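Side-chain contacts in protein ACDH-11, isoform b (Caenorhabditis elegans, PDB 4Y9J), which belongs to the acyl-CoA dehydrogenase family and binds flavin-adenine dinucleotide and the ligand UCC in an assembly of four chains: residues 244-247 with 248-252; 452-455 with 456-459; 340-344 with 345-349. All blocks are in the same frame, centred on the assembly; numbering follows the deposited sequence.

Interaction 1 (244-247 with 248-252). With UCC (S-{(3S,5R,9R)-1-[(2R,3S,4R,5R)-5-(6-amino-9H-purin-9-yl)-4-hydroxy-3-(phosphonooxy)tetrahydrofuran-2-yl]-3,5,9-trihydroxy-8,8-dimethyl-3,5-dioxido-10,14-dioxo-2,4,6-trioxa-11,15-diaza-3lambda~5~,5lambda~5~-diphosphaheptadecan-17-yl} undecanethioate), chain F.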
loop_
_atom_site.group_PDB
_atom_site.type_symbol
_atom_site.label_atom_id
_atom_site.label_comp_id
_atom_site.label_asym_id
_atom_site.label_seq_id
_atom_site.Cartn_x
_atom_site.Cartn_y
_atom_site.Cartn_z
ATOM N N ASN B 244 -24.011 -39.540 -11.702
ATOM C CA ASN B 244 -22.919 -39.541 -12.679
ATOM C C ASN B 244 -23.050 -38.350 -13.640
ATOM O O ASN B 244 -24.103 -37.729 -13.739
ATOM C CB ASN B 244 -22.898 -40.855 -13.493
ATOM C CG ASN B 244 -22.690 -42.109 -12.628
ATOM O OD1 ASN B 244 -21.980 -42.114 -11.625
ATOM N ND2 ASN B 244 -23.303 -43.192 -13.044
ATOM N N ALA B 245 -21.975 -38.085 -14.370
ATOM C CA ALA B 245 -21.953 -37.054 -15.374
ATOM C C ALA B 245 -21.153 -37.558 -16.595
ATOM O O ALA B 245 -20.490 -38.593 -16.506
ATOM C CB ALA B 245 -21.338 -35.787 -14.786
ATOM N N LEU B 246 -21.258 -36.874 -17.729
ATOM C CA LEU B 246 -20.515 -37.259 -18.937
ATOM C C LEU B 246 -19.201 -36.479 -19.015
ATOM O O LEU B 246 -19.206 -35.261 -18.867
ATOM C CB LEU B 246 -21.316 -36.922 -20.189
ATOM C CG LEU B 246 -21.932 -37.974 -21.112
ATOM C CD1 LEU B 246 -23.352 -38.357 -20.709
ATOM C CD2 LEU B 246 -21.913 -37.439 -22.548
ATOM N N GLU B 247 -18.093 -37.158 -19.302
ATOM C CA GLU B 247 -16.871 -36.435 -19.662
ATOM C C GLU B 247 -16.981 -35.808 -21.033
ATOM O O GLU B 247 -17.815 -36.191 -21.814
ATOM C CB GLU B 247 -15.681 -37.369 -19.688
ATOM C CG GLU B 247 -15.328 -37.909 -18.316
ATOM C CD GLU B 247 -13.938 -38.515 -18.292
ATOM O OE1 GLU B 247 -13.725 -39.502 -19.038
ATOM O OE2 GLU B 247 -13.097 -37.972 -17.527
ATOM N N GLY B 248 -16.082 -34.888 -21.334
ATOM C CA GLY B 248 -15.912 -34.342 -22.668
ATOM C C GLY B 248 -16.909 -33.255 -23.025
ATOM O O GLY B 248 -17.713 -32.848 -22.204
ATOM N N SER B 249 -16.848 -32.788 -24.268
ATOM C CA SER B 249 -17.688 -31.671 -24.732
ATOM C C SER B 249 -19.145 -32.003 -24.574
ATOM O O SER B 249 -19.946 -31.172 -24.200
ATOM C CB SER B 249 -17.428 -31.337 -26.204
ATOM O OG SER B 249 -18.044 -30.127 -26.558
ATOM N N ARG B 250 -19.476 -33.235 -24.886
ATOM C CA ARG B 250 -20.867 -33.684 -24.855
ATOM C C ARG B 250 -21.511 -33.692 -23.461
ATOM O O ARG B 250 -22.745 -33.739 -23.340
ATOM C CB ARG B 250 -20.936 -35.097 -25.459
ATOM C CG ARG B 250 -22.287 -35.463 -26.024
ATOM C CD ARG B 250 -22.757 -34.522 -27.155
ATOM N NE ARG B 250 -24.013 -34.930 -27.848
ATOM C CZ ARG B 250 -25.258 -34.465 -27.598
ATOM N NH1 ARG B 250 -25.499 -33.572 -26.643
ATOM N NH2 ARG B 250 -26.289 -34.910 -28.309
ATOM N N GLY B 251 -20.697 -33.671 -22.401
ATOM C CA GLY B 251 -21.273 -33.521 -21.040
ATOM C C GLY B 251 -21.573 -32.105 -20.566
ATOM O O GLY B 251 -22.106 -31.923 -19.478
ATOM N N LEU B 252 -21.209 -31.093 -21.348
ATOM C CA LEU B 252 -21.401 -29.713 -20.950
ATOM C C LEU B 252 -22.711 -29.121 -21.419
ATOM O O LEU B 252 -23.123 -29.340 -22.566
ATOM C CB LEU B 252 -20.221 -28.893 -21.451
ATOM C CG LEU B 252 -18.886 -29.258 -20.820
ATOM C CD1 LEU B 252 -17.793 -28.509 -21.559
ATOM C CD2 LEU B 252 -18.846 -28.876 -19.328
HETATM O OA1 UCC F . -11.389 -15.130 -21.838
HETATM C CA1 UCC F . -12.609 -14.879 -21.496
HETATM C CA2 UCC F . -13.217 -13.555 -21.018
HETATM C CA3 UCC F . -12.479 -12.273 -21.249
HETATM C CA4 UCC F . -13.439 -11.120 -21.694
HETATM C CA5 UCC F . -13.146 -10.748 -23.154
HETATM C CA6 UCC F . -13.151 -9.272 -23.353
HETATM C CA7 UCC F . -12.863 -8.898 -24.798
HETATM C CA8 UCC F . -13.129 -7.452 -24.669
HETATM C CA9 UCC F . -12.226 -6.487 -25.220
HETATM C C10 UCC F . -11.553 -5.658 -24.221
HETATM C C11 UCC F . -10.096 -6.038 -24.445
HETATM S S UCC F . -13.852 -15.997 -21.445
HETATM C CP1 UCC F . -13.190 -17.637 -21.931
HETATM C CP2 UCC F . -12.644 -17.718 -23.323
HETATM N NP1 UCC F . -12.395 -19.110 -23.752
HETATM C CP3 UCC F . -12.194 -19.323 -25.053
HETATM O OP1 UCC F . -12.080 -18.430 -25.894
HETATM C CP4 UCC F . -12.174 -20.767 -25.511
HETATM C CP5 UCC F . -10.903 -21.019 -26.334
HETATM N NP2 UCC F . -11.105 -22.362 -26.863
HETATM C CP6 UCC F . -11.807 -22.643 -27.960
HETATM O OP2 UCC F . -12.267 -21.788 -28.704
HETATM C CP8 UCC F . -11.891 -24.119 -28.293
HETATM O OP3 UCC F . -11.641 -24.290 -29.721
HETATM C CPB UCC F . -13.242 -24.773 -28.123
HETATM C CP7 UCC F . -14.498 -24.034 -28.610
HETATM C CP9 UCC F . -13.535 -24.420 -26.600
HETATM C CPA UCC F . -13.187 -26.297 -27.880
HETATM O O7 UCC F . -14.529 -26.803 -27.668
HETATM P P2 UCC F . -14.849 -28.373 -27.909
HETATM O O21 UCC F . -16.299 -28.668 -27.561
HETATM O O22 UCC F . -13.650 -29.146 -27.340
HETATM O O6 UCC F . -14.617 -28.442 -29.518
HETATM P P1 UCC F . -15.664 -28.801 -30.663
HETATM O O11 UCC F . -16.248 -30.198 -30.516
HETATM O O12 UCC F . -14.911 -28.447 -31.911
HETATM O "O5'" UCC F . -16.828 -27.645 -30.359
HETATM C "C5'" UCC F . -18.175 -28.046 -30.011
HETATM C "C4'" UCC F . -19.222 -27.378 -30.923
HETATM C "C3'" UCC F . -19.014 -27.763 -32.385
HETATM O "O3'" UCC F . -20.302 -27.745 -32.947
HETATM P P3 UCC F . -20.996 -29.048 -33.508
HETATM O O33 UCC F . -22.369 -28.537 -33.885
HETATM O O32 UCC F . -21.134 -29.952 -32.305
HETATM O O31 UCC F . -20.060 -29.511 -34.653
HETATM C "C2'" UCC F . -18.189 -26.642 -33.003
HETATM O "O2'" UCC F . -18.467 -26.364 -34.374
HETATM O "O4'" UCC F . -19.078 -25.943 -30.861
HETATM C "C1'" UCC F . -18.739 -25.482 -32.162
HETATM N N9 UCC F . -17.876 -24.295 -32.073
HETATM C C4 UCC F . -18.174 -23.160 -32.698
HETATM N N3 UCC F . -19.214 -22.710 -33.440
HETATM C C8 UCC F . -16.682 -24.206 -31.441
HETATM N N7 UCC F . -16.197 -22.962 -31.613
HETATM C C5 UCC F . -17.071 -22.260 -32.369
HETATM C C6 UCC F . -17.187 -20.866 -32.874
HETATM N N6 UCC F . -16.196 -19.980 -32.602
HETATM N N1 UCC F . -18.264 -20.554 -33.664
HETATM C C2 UCC F . -19.232 -21.457 -33.927
HETATM O O HOH W 1 -22.664 -34.402 -17.735
#

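Interaction 2 (452-455 with 456-459). With UCC (S-{(3S,5R,9R)-1-[(2R,3S,4R,5R)-5-(6-amino-9H-purin-9-yl)-4-hydroxy-3-(phosphonooxy)tetrahydrofuran-2-yl]-3,5,9-trihydroxy-8,8-dimethyl-3,5-dioxido-10,14-dioxo-2,4,6-trioxa-11,15-diaza-3lambda~5~,5lambda~5~-diphosphaheptadecan-17-yl} undecanethioate), chain F.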
loop_
_atom_site.group_PDB
_atom_site.type_symbol
_atom_site.label_atom_id
_atom_site.label_comp_id
_atom_site.label_asym_id
_atom_site.label_seq_id
_atom_site.Cartn_x
_atom_site.Cartn_y
_atom_site.Cartn_z
ATOM N N LEU B 452 -7.017 -20.013 -31.715
ATOM C CA LEU B 452 -7.868 -19.456 -32.770
ATOM C C LEU B 452 -7.429 -19.854 -34.165
ATOM O O LEU B 452 -8.274 -19.952 -35.109
ATOM C CB LEU B 452 -8.014 -17.948 -32.650
ATOM C CG LEU B 452 -8.772 -17.499 -31.390
ATOM C CD1 LEU B 452 -8.975 -15.993 -31.414
ATOM C CD2 LEU B 452 -10.114 -18.172 -31.210
ATOM N N SER B 453 -6.135 -20.038 -34.367
ATOM C CA SER B 453 -5.661 -20.570 -35.657
ATOM C C SER B 453 -6.232 -21.977 -35.905
ATOM O O SER B 453 -6.557 -22.317 -37.033
ATOM C CB SER B 453 -4.127 -20.562 -35.738
ATOM O OG SER B 453 -3.572 -19.250 -35.696
ATOM N N LEU B 454 -6.400 -22.758 -34.837
ATOM C CA LEU B 454 -7.045 -24.032 -34.928
ATOM C C LEU B 454 -8.552 -23.907 -35.226
ATOM O O LEU B 454 -9.096 -24.775 -35.920
ATOM C CB LEU B 454 -6.830 -24.811 -33.662
ATOM C CG LEU B 454 -5.396 -25.265 -33.483
ATOM C CD1 LEU B 454 -5.282 -25.984 -32.174
ATOM C CD2 LEU B 454 -4.966 -26.202 -34.568
ATOM N N ASP B 455 -9.190 -22.840 -34.764
ATOM C CA ASP B 455 -10.602 -22.566 -35.064
ATOM C C ASP B 455 -10.718 -22.234 -36.520
ATOM O O ASP B 455 -11.693 -22.640 -37.181
ATOM C CB ASP B 455 -11.179 -21.432 -34.219
ATOM C CG ASP B 455 -12.692 -21.205 -34.474
ATOM O OD1 ASP B 455 -13.462 -22.195 -34.372
ATOM O OD2 ASP B 455 -13.143 -20.057 -34.780
ATOM N N VAL B 456 -9.739 -21.511 -37.061
ATOM C CA VAL B 456 -9.770 -21.288 -38.496
ATOM C C VAL B 456 -9.827 -22.643 -39.252
ATOM O O VAL B 456 -10.552 -22.821 -40.287
ATOM C CB VAL B 456 -8.572 -20.429 -38.943
ATOM C CG1 VAL B 456 -8.517 -20.380 -40.454
ATOM C CG2 VAL B 456 -8.682 -19.021 -38.405
ATOM N N LEU B 457 -9.021 -23.594 -38.767
ATOM C CA LEU B 457 -9.034 -24.939 -39.344
ATOM C C LEU B 457 -10.376 -25.675 -39.091
ATOM O O LEU B 457 -10.878 -26.379 -39.961
ATOM C CB LEU B 457 -7.854 -25.764 -38.834
ATOM C CG LEU B 457 -6.471 -25.238 -39.236
ATOM C CD1 LEU B 457 -5.480 -26.311 -38.829
ATOM C CD2 LEU B 457 -6.331 -24.918 -40.738
ATOM N N ARG B 458 -10.970 -25.532 -37.912
ATOM C CA ARG B 458 -12.311 -26.074 -37.717
ATOM C C ARG B 458 -13.280 -25.476 -38.763
ATOM O O ARG B 458 -14.174 -26.198 -39.297
ATOM C CB ARG B 458 -12.769 -25.767 -36.296
ATOM C CG ARG B 458 -14.247 -26.081 -35.998
ATOM C CD ARG B 458 -14.674 -25.341 -34.722
ATOM N NE ARG B 458 -14.157 -26.005 -33.537
ATOM C CZ ARG B 458 -13.251 -25.525 -32.677
ATOM N NH1 ARG B 458 -12.725 -24.296 -32.778
ATOM N NH2 ARG B 458 -12.880 -26.306 -31.668
ATOM N N VAL B 459 -13.129 -24.179 -39.067
ATOM C CA VAL B 459 -13.959 -23.534 -40.101
ATOM C C VAL B 459 -13.871 -24.253 -41.437
ATOM O O VAL B 459 -14.907 -24.520 -42.090
ATOM C CB VAL B 459 -13.719 -22.013 -40.231
ATOM C CG1 VAL B 459 -14.632 -21.449 -41.330
ATOM C CG2 VAL B 459 -14.090 -21.347 -38.933
HETATM O OA1 UCC F . -11.389 -15.130 -21.838
HETATM C CA1 UCC F . -12.609 -14.879 -21.496
HETATM C CA2 UCC F . -13.217 -13.555 -21.018
HETATM C CA3 UCC F . -12.479 -12.273 -21.249
HETATM C CA4 UCC F . -13.439 -11.120 -21.694
HETATM C CA5 UCC F . -13.146 -10.748 -23.154
HETATM C CA6 UCC F . -13.151 -9.272 -23.353
HETATM C CA7 UCC F . -12.863 -8.898 -24.798
HETATM C CA8 UCC F . -13.129 -7.452 -24.669
HETATM C CA9 UCC F . -12.226 -6.487 -25.220
HETATM C C10 UCC F . -11.553 -5.658 -24.221
HETATM C C11 UCC F . -10.096 -6.038 -24.445
HETATM S S UCC F . -13.852 -15.997 -21.445
HETATM C CP1 UCC F . -13.190 -17.637 -21.931
HETATM C CP2 UCC F . -12.644 -17.718 -23.323
HETATM N NP1 UCC F . -12.395 -19.110 -23.752
HETATM C CP3 UCC F . -12.194 -19.323 -25.053
HETATM O OP1 UCC F . -12.080 -18.430 -25.894
HETATM C CP4 UCC F . -12.174 -20.767 -25.511
HETATM C CP5 UCC F . -10.903 -21.019 -26.334
HETATM N NP2 UCC F . -11.105 -22.362 -26.863
HETATM C CP6 UCC F . -11.807 -22.643 -27.960
HETATM O OP2 UCC F . -12.267 -21.788 -28.704
HETATM C CP8 UCC F . -11.891 -24.119 -28.293
HETATM O OP3 UCC F . -11.641 -24.290 -29.721
HETATM C CPB UCC F . -13.242 -24.773 -28.123
HETATM C CP7 UCC F . -14.498 -24.034 -28.610
HETATM C CP9 UCC F . -13.535 -24.420 -26.600
HETATM C CPA UCC F . -13.187 -26.297 -27.880
HETATM O O7 UCC F . -14.529 -26.803 -27.668
HETATM P P2 UCC F . -14.849 -28.373 -27.909
HETATM O O21 UCC F . -16.299 -28.668 -27.561
HETATM O O22 UCC F . -13.650 -29.146 -27.340
HETATM O O6 UCC F . -14.617 -28.442 -29.518
HETATM P P1 UCC F . -15.664 -28.801 -30.663
HETATM O O11 UCC F . -16.248 -30.198 -30.516
HETATM O O12 UCC F . -14.911 -28.447 -31.911
HETATM O "O5'" UCC F . -16.828 -27.645 -30.359
HETATM C "C5'" UCC F . -18.175 -28.046 -30.011
HETATM C "C4'" UCC F . -19.222 -27.378 -30.923
HETATM C "C3'" UCC F . -19.014 -27.763 -32.385
HETATM O "O3'" UCC F . -20.302 -27.745 -32.947
HETATM P P3 UCC F . -20.996 -29.048 -33.508
HETATM O O33 UCC F . -22.369 -28.537 -33.885
HETATM O O32 UCC F . -21.134 -29.952 -32.305
HETATM O O31 UCC F . -20.060 -29.511 -34.653
HETATM C "C2'" UCC F . -18.189 -26.642 -33.003
HETATM O "O2'" UCC F . -18.467 -26.364 -34.374
HETATM O "O4'" UCC F . -19.078 -25.943 -30.861
HETATM C "C1'" UCC F . -18.739 -25.482 -32.162
HETATM N N9 UCC F . -17.876 -24.295 -32.073
HETATM C C4 UCC F . -18.174 -23.160 -32.698
HETATM N N3 UCC F . -19.214 -22.710 -33.440
HETATM C C8 UCC F . -16.682 -24.206 -31.441
HETATM N N7 UCC F . -16.197 -22.962 -31.613
HETATM C C5 UCC F . -17.071 -22.260 -32.369
HETATM C C6 UCC F . -17.187 -20.866 -32.874
HETATM N N6 UCC F . -16.196 -19.980 -32.602
HETATM N N1 UCC F . -18.264 -20.554 -33.664
HETATM C C2 UCC F . -19.232 -21.457 -33.927
#

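Interaction 3 (340-344 with 345-349). With FAD (flavin-adenine dinucleotide), chain C.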
loop_
_atom_site.group_PDB
_atom_site.type_symbol
_atom_site.label_atom_id
_atom_site.label_comp_id
_atom_site.label_asym_id
_atom_site.label_seq_id
_atom_site.Cartn_x
_atom_site.Cartn_y
_atom_site.Cartn_z
ATOM N N LYS B 340 6.336 17.970 -30.856
ATOM C CA LYS B 340 6.666 18.720 -29.653
ATOM C C LYS B 340 8.059 18.390 -29.064
ATOM O O LYS B 340 8.585 19.160 -28.279
ATOM C CB LYS B 340 5.681 18.301 -28.525
ATOM C CG LYS B 340 4.352 18.995 -28.490
ATOM C CD LYS B 340 3.617 18.417 -27.298
ATOM C CE LYS B 340 2.508 17.529 -27.750
ATOM N NZ LYS B 340 1.331 18.368 -28.088
ATOM N N ARG B 341 8.614 17.231 -29.395
ATOM C CA ARG B 341 9.861 16.767 -28.757
ATOM C C ARG B 341 11.003 17.080 -29.695
ATOM O O ARG B 341 11.039 16.528 -30.763
ATOM C CB ARG B 341 9.801 15.264 -28.480
ATOM C CG ARG B 341 11.002 14.691 -27.729
ATOM C CD ARG B 341 11.371 15.423 -26.424
ATOM N NE ARG B 341 12.505 14.759 -25.722
ATOM C CZ ARG B 341 13.075 15.149 -24.550
ATOM N NH1 ARG B 341 12.637 16.188 -23.841
ATOM N NH2 ARG B 341 14.116 14.448 -24.047
ATOM N N VAL B 342 11.926 17.941 -29.257
ATOM C CA VAL B 342 13.136 18.289 -30.022
ATOM C C VAL B 342 14.229 17.311 -29.713
ATOM O O VAL B 342 14.550 17.053 -28.527
ATOM C CB VAL B 342 13.650 19.689 -29.686
ATOM C CG1 VAL B 342 14.883 20.014 -30.531
ATOM C CG2 VAL B 342 12.541 20.716 -29.930
ATOM N N VAL B 343 14.781 16.757 -30.779
ATOM C CA VAL B 343 15.933 15.887 -30.704
ATOM C C VAL B 343 16.903 16.270 -31.849
ATOM O O VAL B 343 16.549 16.320 -33.033
ATOM C CB VAL B 343 15.570 14.395 -30.762
ATOM C CG1 VAL B 343 14.610 14.022 -29.608
ATOM C CG2 VAL B 343 15.040 14.037 -32.155
ATOM N N PHE B 344 18.113 16.616 -31.419
ATOM C CA PHE B 344 19.212 16.989 -32.297
ATOM C C PHE B 344 18.781 18.166 -33.132
ATOM O O PHE B 344 19.022 18.201 -34.325
ATOM C CB PHE B 344 19.689 15.806 -33.145
ATOM C CG PHE B 344 20.355 14.724 -32.341
ATOM C CD1 PHE B 344 21.728 14.791 -32.051
ATOM C CD2 PHE B 344 19.624 13.643 -31.862
ATOM C CE1 PHE B 344 22.355 13.783 -31.300
ATOM C CE2 PHE B 344 20.239 12.628 -31.115
ATOM C CZ PHE B 344 21.605 12.706 -30.828
ATOM N N GLY B 345 18.128 19.119 -32.466
ATOM C CA GLY B 345 17.882 20.415 -33.031
ATOM C C GLY B 345 16.590 20.532 -33.808
ATOM O O GLY B 345 16.295 21.587 -34.291
ATOM N N GLN B 346 15.849 19.449 -33.988
ATOM C CA GLN B 346 14.459 19.599 -34.477
ATOM C C GLN B 346 13.475 18.546 -33.976
ATOM O O GLN B 346 13.880 17.571 -33.321
ATOM C CB GLN B 346 14.411 19.702 -35.993
ATOM C CG GLN B 346 14.863 18.460 -36.705
ATOM C CD GLN B 346 15.278 18.801 -38.106
ATOM O OE1 GLN B 346 15.137 19.946 -38.531
ATOM N NE2 GLN B 346 15.805 17.816 -38.829
ATOM N N THR B 347 12.173 18.776 -34.255
ATOM C CA THR B 347 11.141 17.954 -33.691
ATOM C C THR B 347 11.278 16.571 -34.315
ATOM O O THR B 347 11.698 16.425 -35.484
ATOM C CB THR B 347 9.717 18.533 -33.877
ATOM O OG1 THR B 347 9.451 18.764 -35.265
ATOM C CG2 THR B 347 9.562 19.855 -33.136
ATOM N N GLN B 348 11.008 15.560 -33.517
ATOM C CA GLN B 348 11.046 14.169 -34.046
ATOM C C GLN B 348 10.374 14.034 -35.403
ATOM O O GLN B 348 10.809 13.280 -36.238
ATOM C CB GLN B 348 10.378 13.174 -33.137
ATOM C CG GLN B 348 11.031 13.002 -31.799
ATOM C CD GLN B 348 10.179 12.154 -30.853
ATOM O OE1 GLN B 348 8.948 12.173 -30.892
ATOM N NE2 GLN B 348 10.853 11.419 -29.978
ATOM N N SER B 349 9.272 14.739 -35.573
ATOM C CA SER B 349 8.488 14.626 -36.776
ATOM C C SER B 349 9.261 14.950 -38.049
ATOM O O SER B 349 8.827 14.552 -39.128
ATOM C CB SER B 349 7.267 15.556 -36.645
ATOM O OG SER B 349 7.638 16.915 -36.706
HETATM P PA FAD C . 14.198 11.027 -26.441
HETATM O O1A FAD C . 15.560 11.247 -27.183
HETATM O O2A FAD C . 13.403 12.290 -26.075
HETATM O O5B FAD C . 13.109 10.204 -27.348
HETATM C C5B FAD C . 13.499 9.001 -27.966
HETATM C C4B FAD C . 12.756 8.964 -29.270
HETATM O O4B FAD C . 13.371 10.024 -30.039
HETATM C C3B FAD C . 13.001 7.620 -29.946
HETATM O O3B FAD C . 11.979 7.268 -30.912
HETATM C C2B FAD C . 14.340 7.883 -30.641
HETATM O O2B FAD C . 14.523 7.083 -31.793
HETATM C C1B FAD C . 14.053 9.306 -31.116
HETATM N N9A FAD C . 15.290 9.970 -31.561
HETATM C C8A FAD C . 16.198 10.597 -30.741
HETATM N N7A FAD C . 17.207 11.126 -31.547
HETATM C C5A FAD C . 16.897 10.828 -32.879
HETATM C C6A FAD C . 17.492 11.077 -34.205
HETATM N N6A FAD C . 18.645 11.768 -34.203
HETATM N N1A FAD C . 16.863 10.627 -35.315
HETATM C C2A FAD C . 15.711 9.932 -35.303
HETATM N N3A FAD C . 15.111 9.663 -34.117
HETATM C C4A FAD C . 15.637 10.058 -32.906
HETATM N N1 FAD C . 20.084 7.718 -18.189
HETATM C C2 FAD C . 21.207 7.976 -17.498
HETATM O O2 FAD C . 21.996 8.785 -17.970
HETATM N N3 FAD C . 21.517 7.328 -16.378
HETATM C C4 FAD C . 20.712 6.454 -15.802
HETATM O O4 FAD C . 20.961 5.894 -14.720
HETATM C C4X FAD C . 19.429 6.120 -16.478
HETATM N N5 FAD C . 18.493 5.277 -15.951
HETATM C C5X FAD C . 17.352 4.950 -16.641
HETATM C C6 FAD C . 16.396 4.060 -16.136
HETATM C C7 FAD C . 15.232 3.779 -16.886
HETATM C C7M FAD C . 14.248 2.797 -16.371
HETATM C C8 FAD C . 15.014 4.443 -18.174
HETATM C C8M FAD C . 13.756 4.154 -19.000
HETATM C C9 FAD C . 15.941 5.333 -18.681
HETATM C C9A FAD C . 17.098 5.625 -17.959
HETATM N N10 FAD C . 18.003 6.540 -18.414
HETATM C C10 FAD C . 19.183 6.831 -17.729
HETATM C "C1'" FAD C . 17.688 7.268 -19.638
HETATM C "C2'" FAD C . 17.869 6.643 -20.996
HETATM O "O2'" FAD C . 19.275 6.487 -21.317
HETATM C "C3'" FAD C . 17.045 7.561 -21.904
HETATM O "O3'" FAD C . 15.642 7.326 -21.737
HETATM C "C4'" FAD C . 17.370 7.172 -23.316
HETATM O "O4'" FAD C . 18.745 7.568 -23.539
HETATM C "C5'" FAD C . 16.345 7.830 -24.256
HETATM O "O5'" FAD C . 16.490 9.253 -24.137
HETATM P P FAD C . 15.164 10.166 -23.788
HETATM O O1P FAD C . 14.433 9.527 -22.628
HETATM O O2P FAD C . 15.674 11.604 -23.624
HETATM O O3P FAD C . 14.322 9.978 -25.162
#

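Interaction 1 (244-247 with 248-252)
Leu246 meets Gly251 and Arg250 round a tight turn. Its CB packs on Gly251 CA at 3.5 Å, while the methyl CD2 rests on Arg250 CB at 3.9 Å. These two side chains run alongside one another in the same direction, and the aliphatic base of the arginine offers leucine an apolar neighbour at the surface. Gly251 also turns a CA hydrogen almost straight at the carbonyl of Leu246, with Leu246 O 3.5 Å from Gly251 CA; a residue without a side chain suits so close a passage. Gly248 starts the bend with a positive phi of 81°, a region glycine enters easily. Next comes a short 3-10 segment, 249-251, closed by a bond from Gly251 N back to Gly248 O at 3.1 Å, and the whole bend links strands 244-245 and 252-258 of the acyl-CoA dehydrogenase middle domain. Ser249 leaves this segment with OG anti to its own N (chi1 -169°), which carries the hydroxyl to a phosphate oxygen of UCC: Ser249 OG donates to O21 over a very short 2.5 Å. Across the base of the turn, a water accepts from Leu246 N at 2.8 Å and donates to Gly251 O at 3.1 Å. Further out, Arg237 NH1 from strand 231-238 is hydrogen-bonded to both Leu246 O and Gly248 O, and Asn244 and Ala245 pair antiparallel with a strand of the second subunit.

Interaction 2 (452-455 with 456-459)
Asp455 and Arg458, three residues apart on the alpha-helix 449-461, form a salt bridge in which Arg458 NH1 gives a hydrogen bond to Asp455 OD1 at 2.7 Å. The donor reaches the anti side of OD1, 22° out of the carboxylate plane, whereas OD1 itself lies close to the guanidinium plane. The same oxygen also pairs with Arg396 of helix 389-419, so a carboxylate suits a place between two arginines, and their charges probably favour its ionised form. Arg458 is well provided with acceptors: NE and NH2 converge on the phosphate oxygen O12 of UCC, each at 3.0 Å, and NH2 and NH1 both reach OP3. With Asp455, that makes five bonds from the three nitrogens, which fix the plane of the group. The backbone follows the i to i+4 pattern, as in Arg458 N to Leu454 O at 2.8 Å, and Ser453 OG returns to Thr449 O. Leu454 CD2 lies 4.3 Å from Leu457 CD1, and Leu454 also touches flavin-adenine dinucleotide and Leu353 of the third subunit. Over one face of the Arg458 guanidinium, offset toward its rim, stands C8 of the UCC adenine, 3.7 Å above the plane.

Interaction 3 (340-344 with 345-349)
The Arg341 guanidinium and the Gln348 amide stand almost at right angles, their planes 83° apart, with Arg341 CB packed on Gln348 CD at 3.9 Å. At the guanidinium edge, near its plane, lies the phosphate oxygen O2A of flavin-adenine dinucleotide (FAD), held by Arg341 NE at 2.7 Å; NH2 adds weak bonds to O2A and O2P. The positive, multiply donating arginine thus suits the diphosphate, while the neutral amide suits the ribose: Gln348 NE2 gives a hydrogen bond to O4B at 2.9 Å and another to Cys420 O. FAD N7A lies at the edge of the Phe344 ring, in its plane, 3.4 Å from Phe344 CE2. Val343 CG2, a branched apolar group, packs over the face of the adenine, 3.7 Å from FAD N7A. Backbone bonds hold these groups in register: Val343 N to Gln346 O at 2.8 Å, a weak return bond from Gln346 N to Val343 O, and Gln348 N to Arg341 O. Phe344 N also bonds to Asp198 of the third subunit, which shares the cofactor. This is a beta hairpin with a two-residue type I' turn, Phe344-Gly345, gripping the adenosine diphosphate part of the cofactor at a subunit interface.

Overall arrangement
Interaction 2 is buried within a helix, interaction 1 lies at the surface in a turn between strands, and interaction 3 is a partly buried hairpin. Interactions 1 and 2 serve one ligand: their centres are about 23 Å apart, and the middle-domain turn offers UCC a serine hydroxyl where the helix of the C-terminal dehydrogenase domain offers a charged guanidinium. Interaction 3 belongs to the same domain family as interaction 2, yet their centres are about 46 Å apart, and it meets flavin-adenine dinucleotide at an interface with the third subunit. Interactions 1 and 3 lie on opposite sides of the chain's centre.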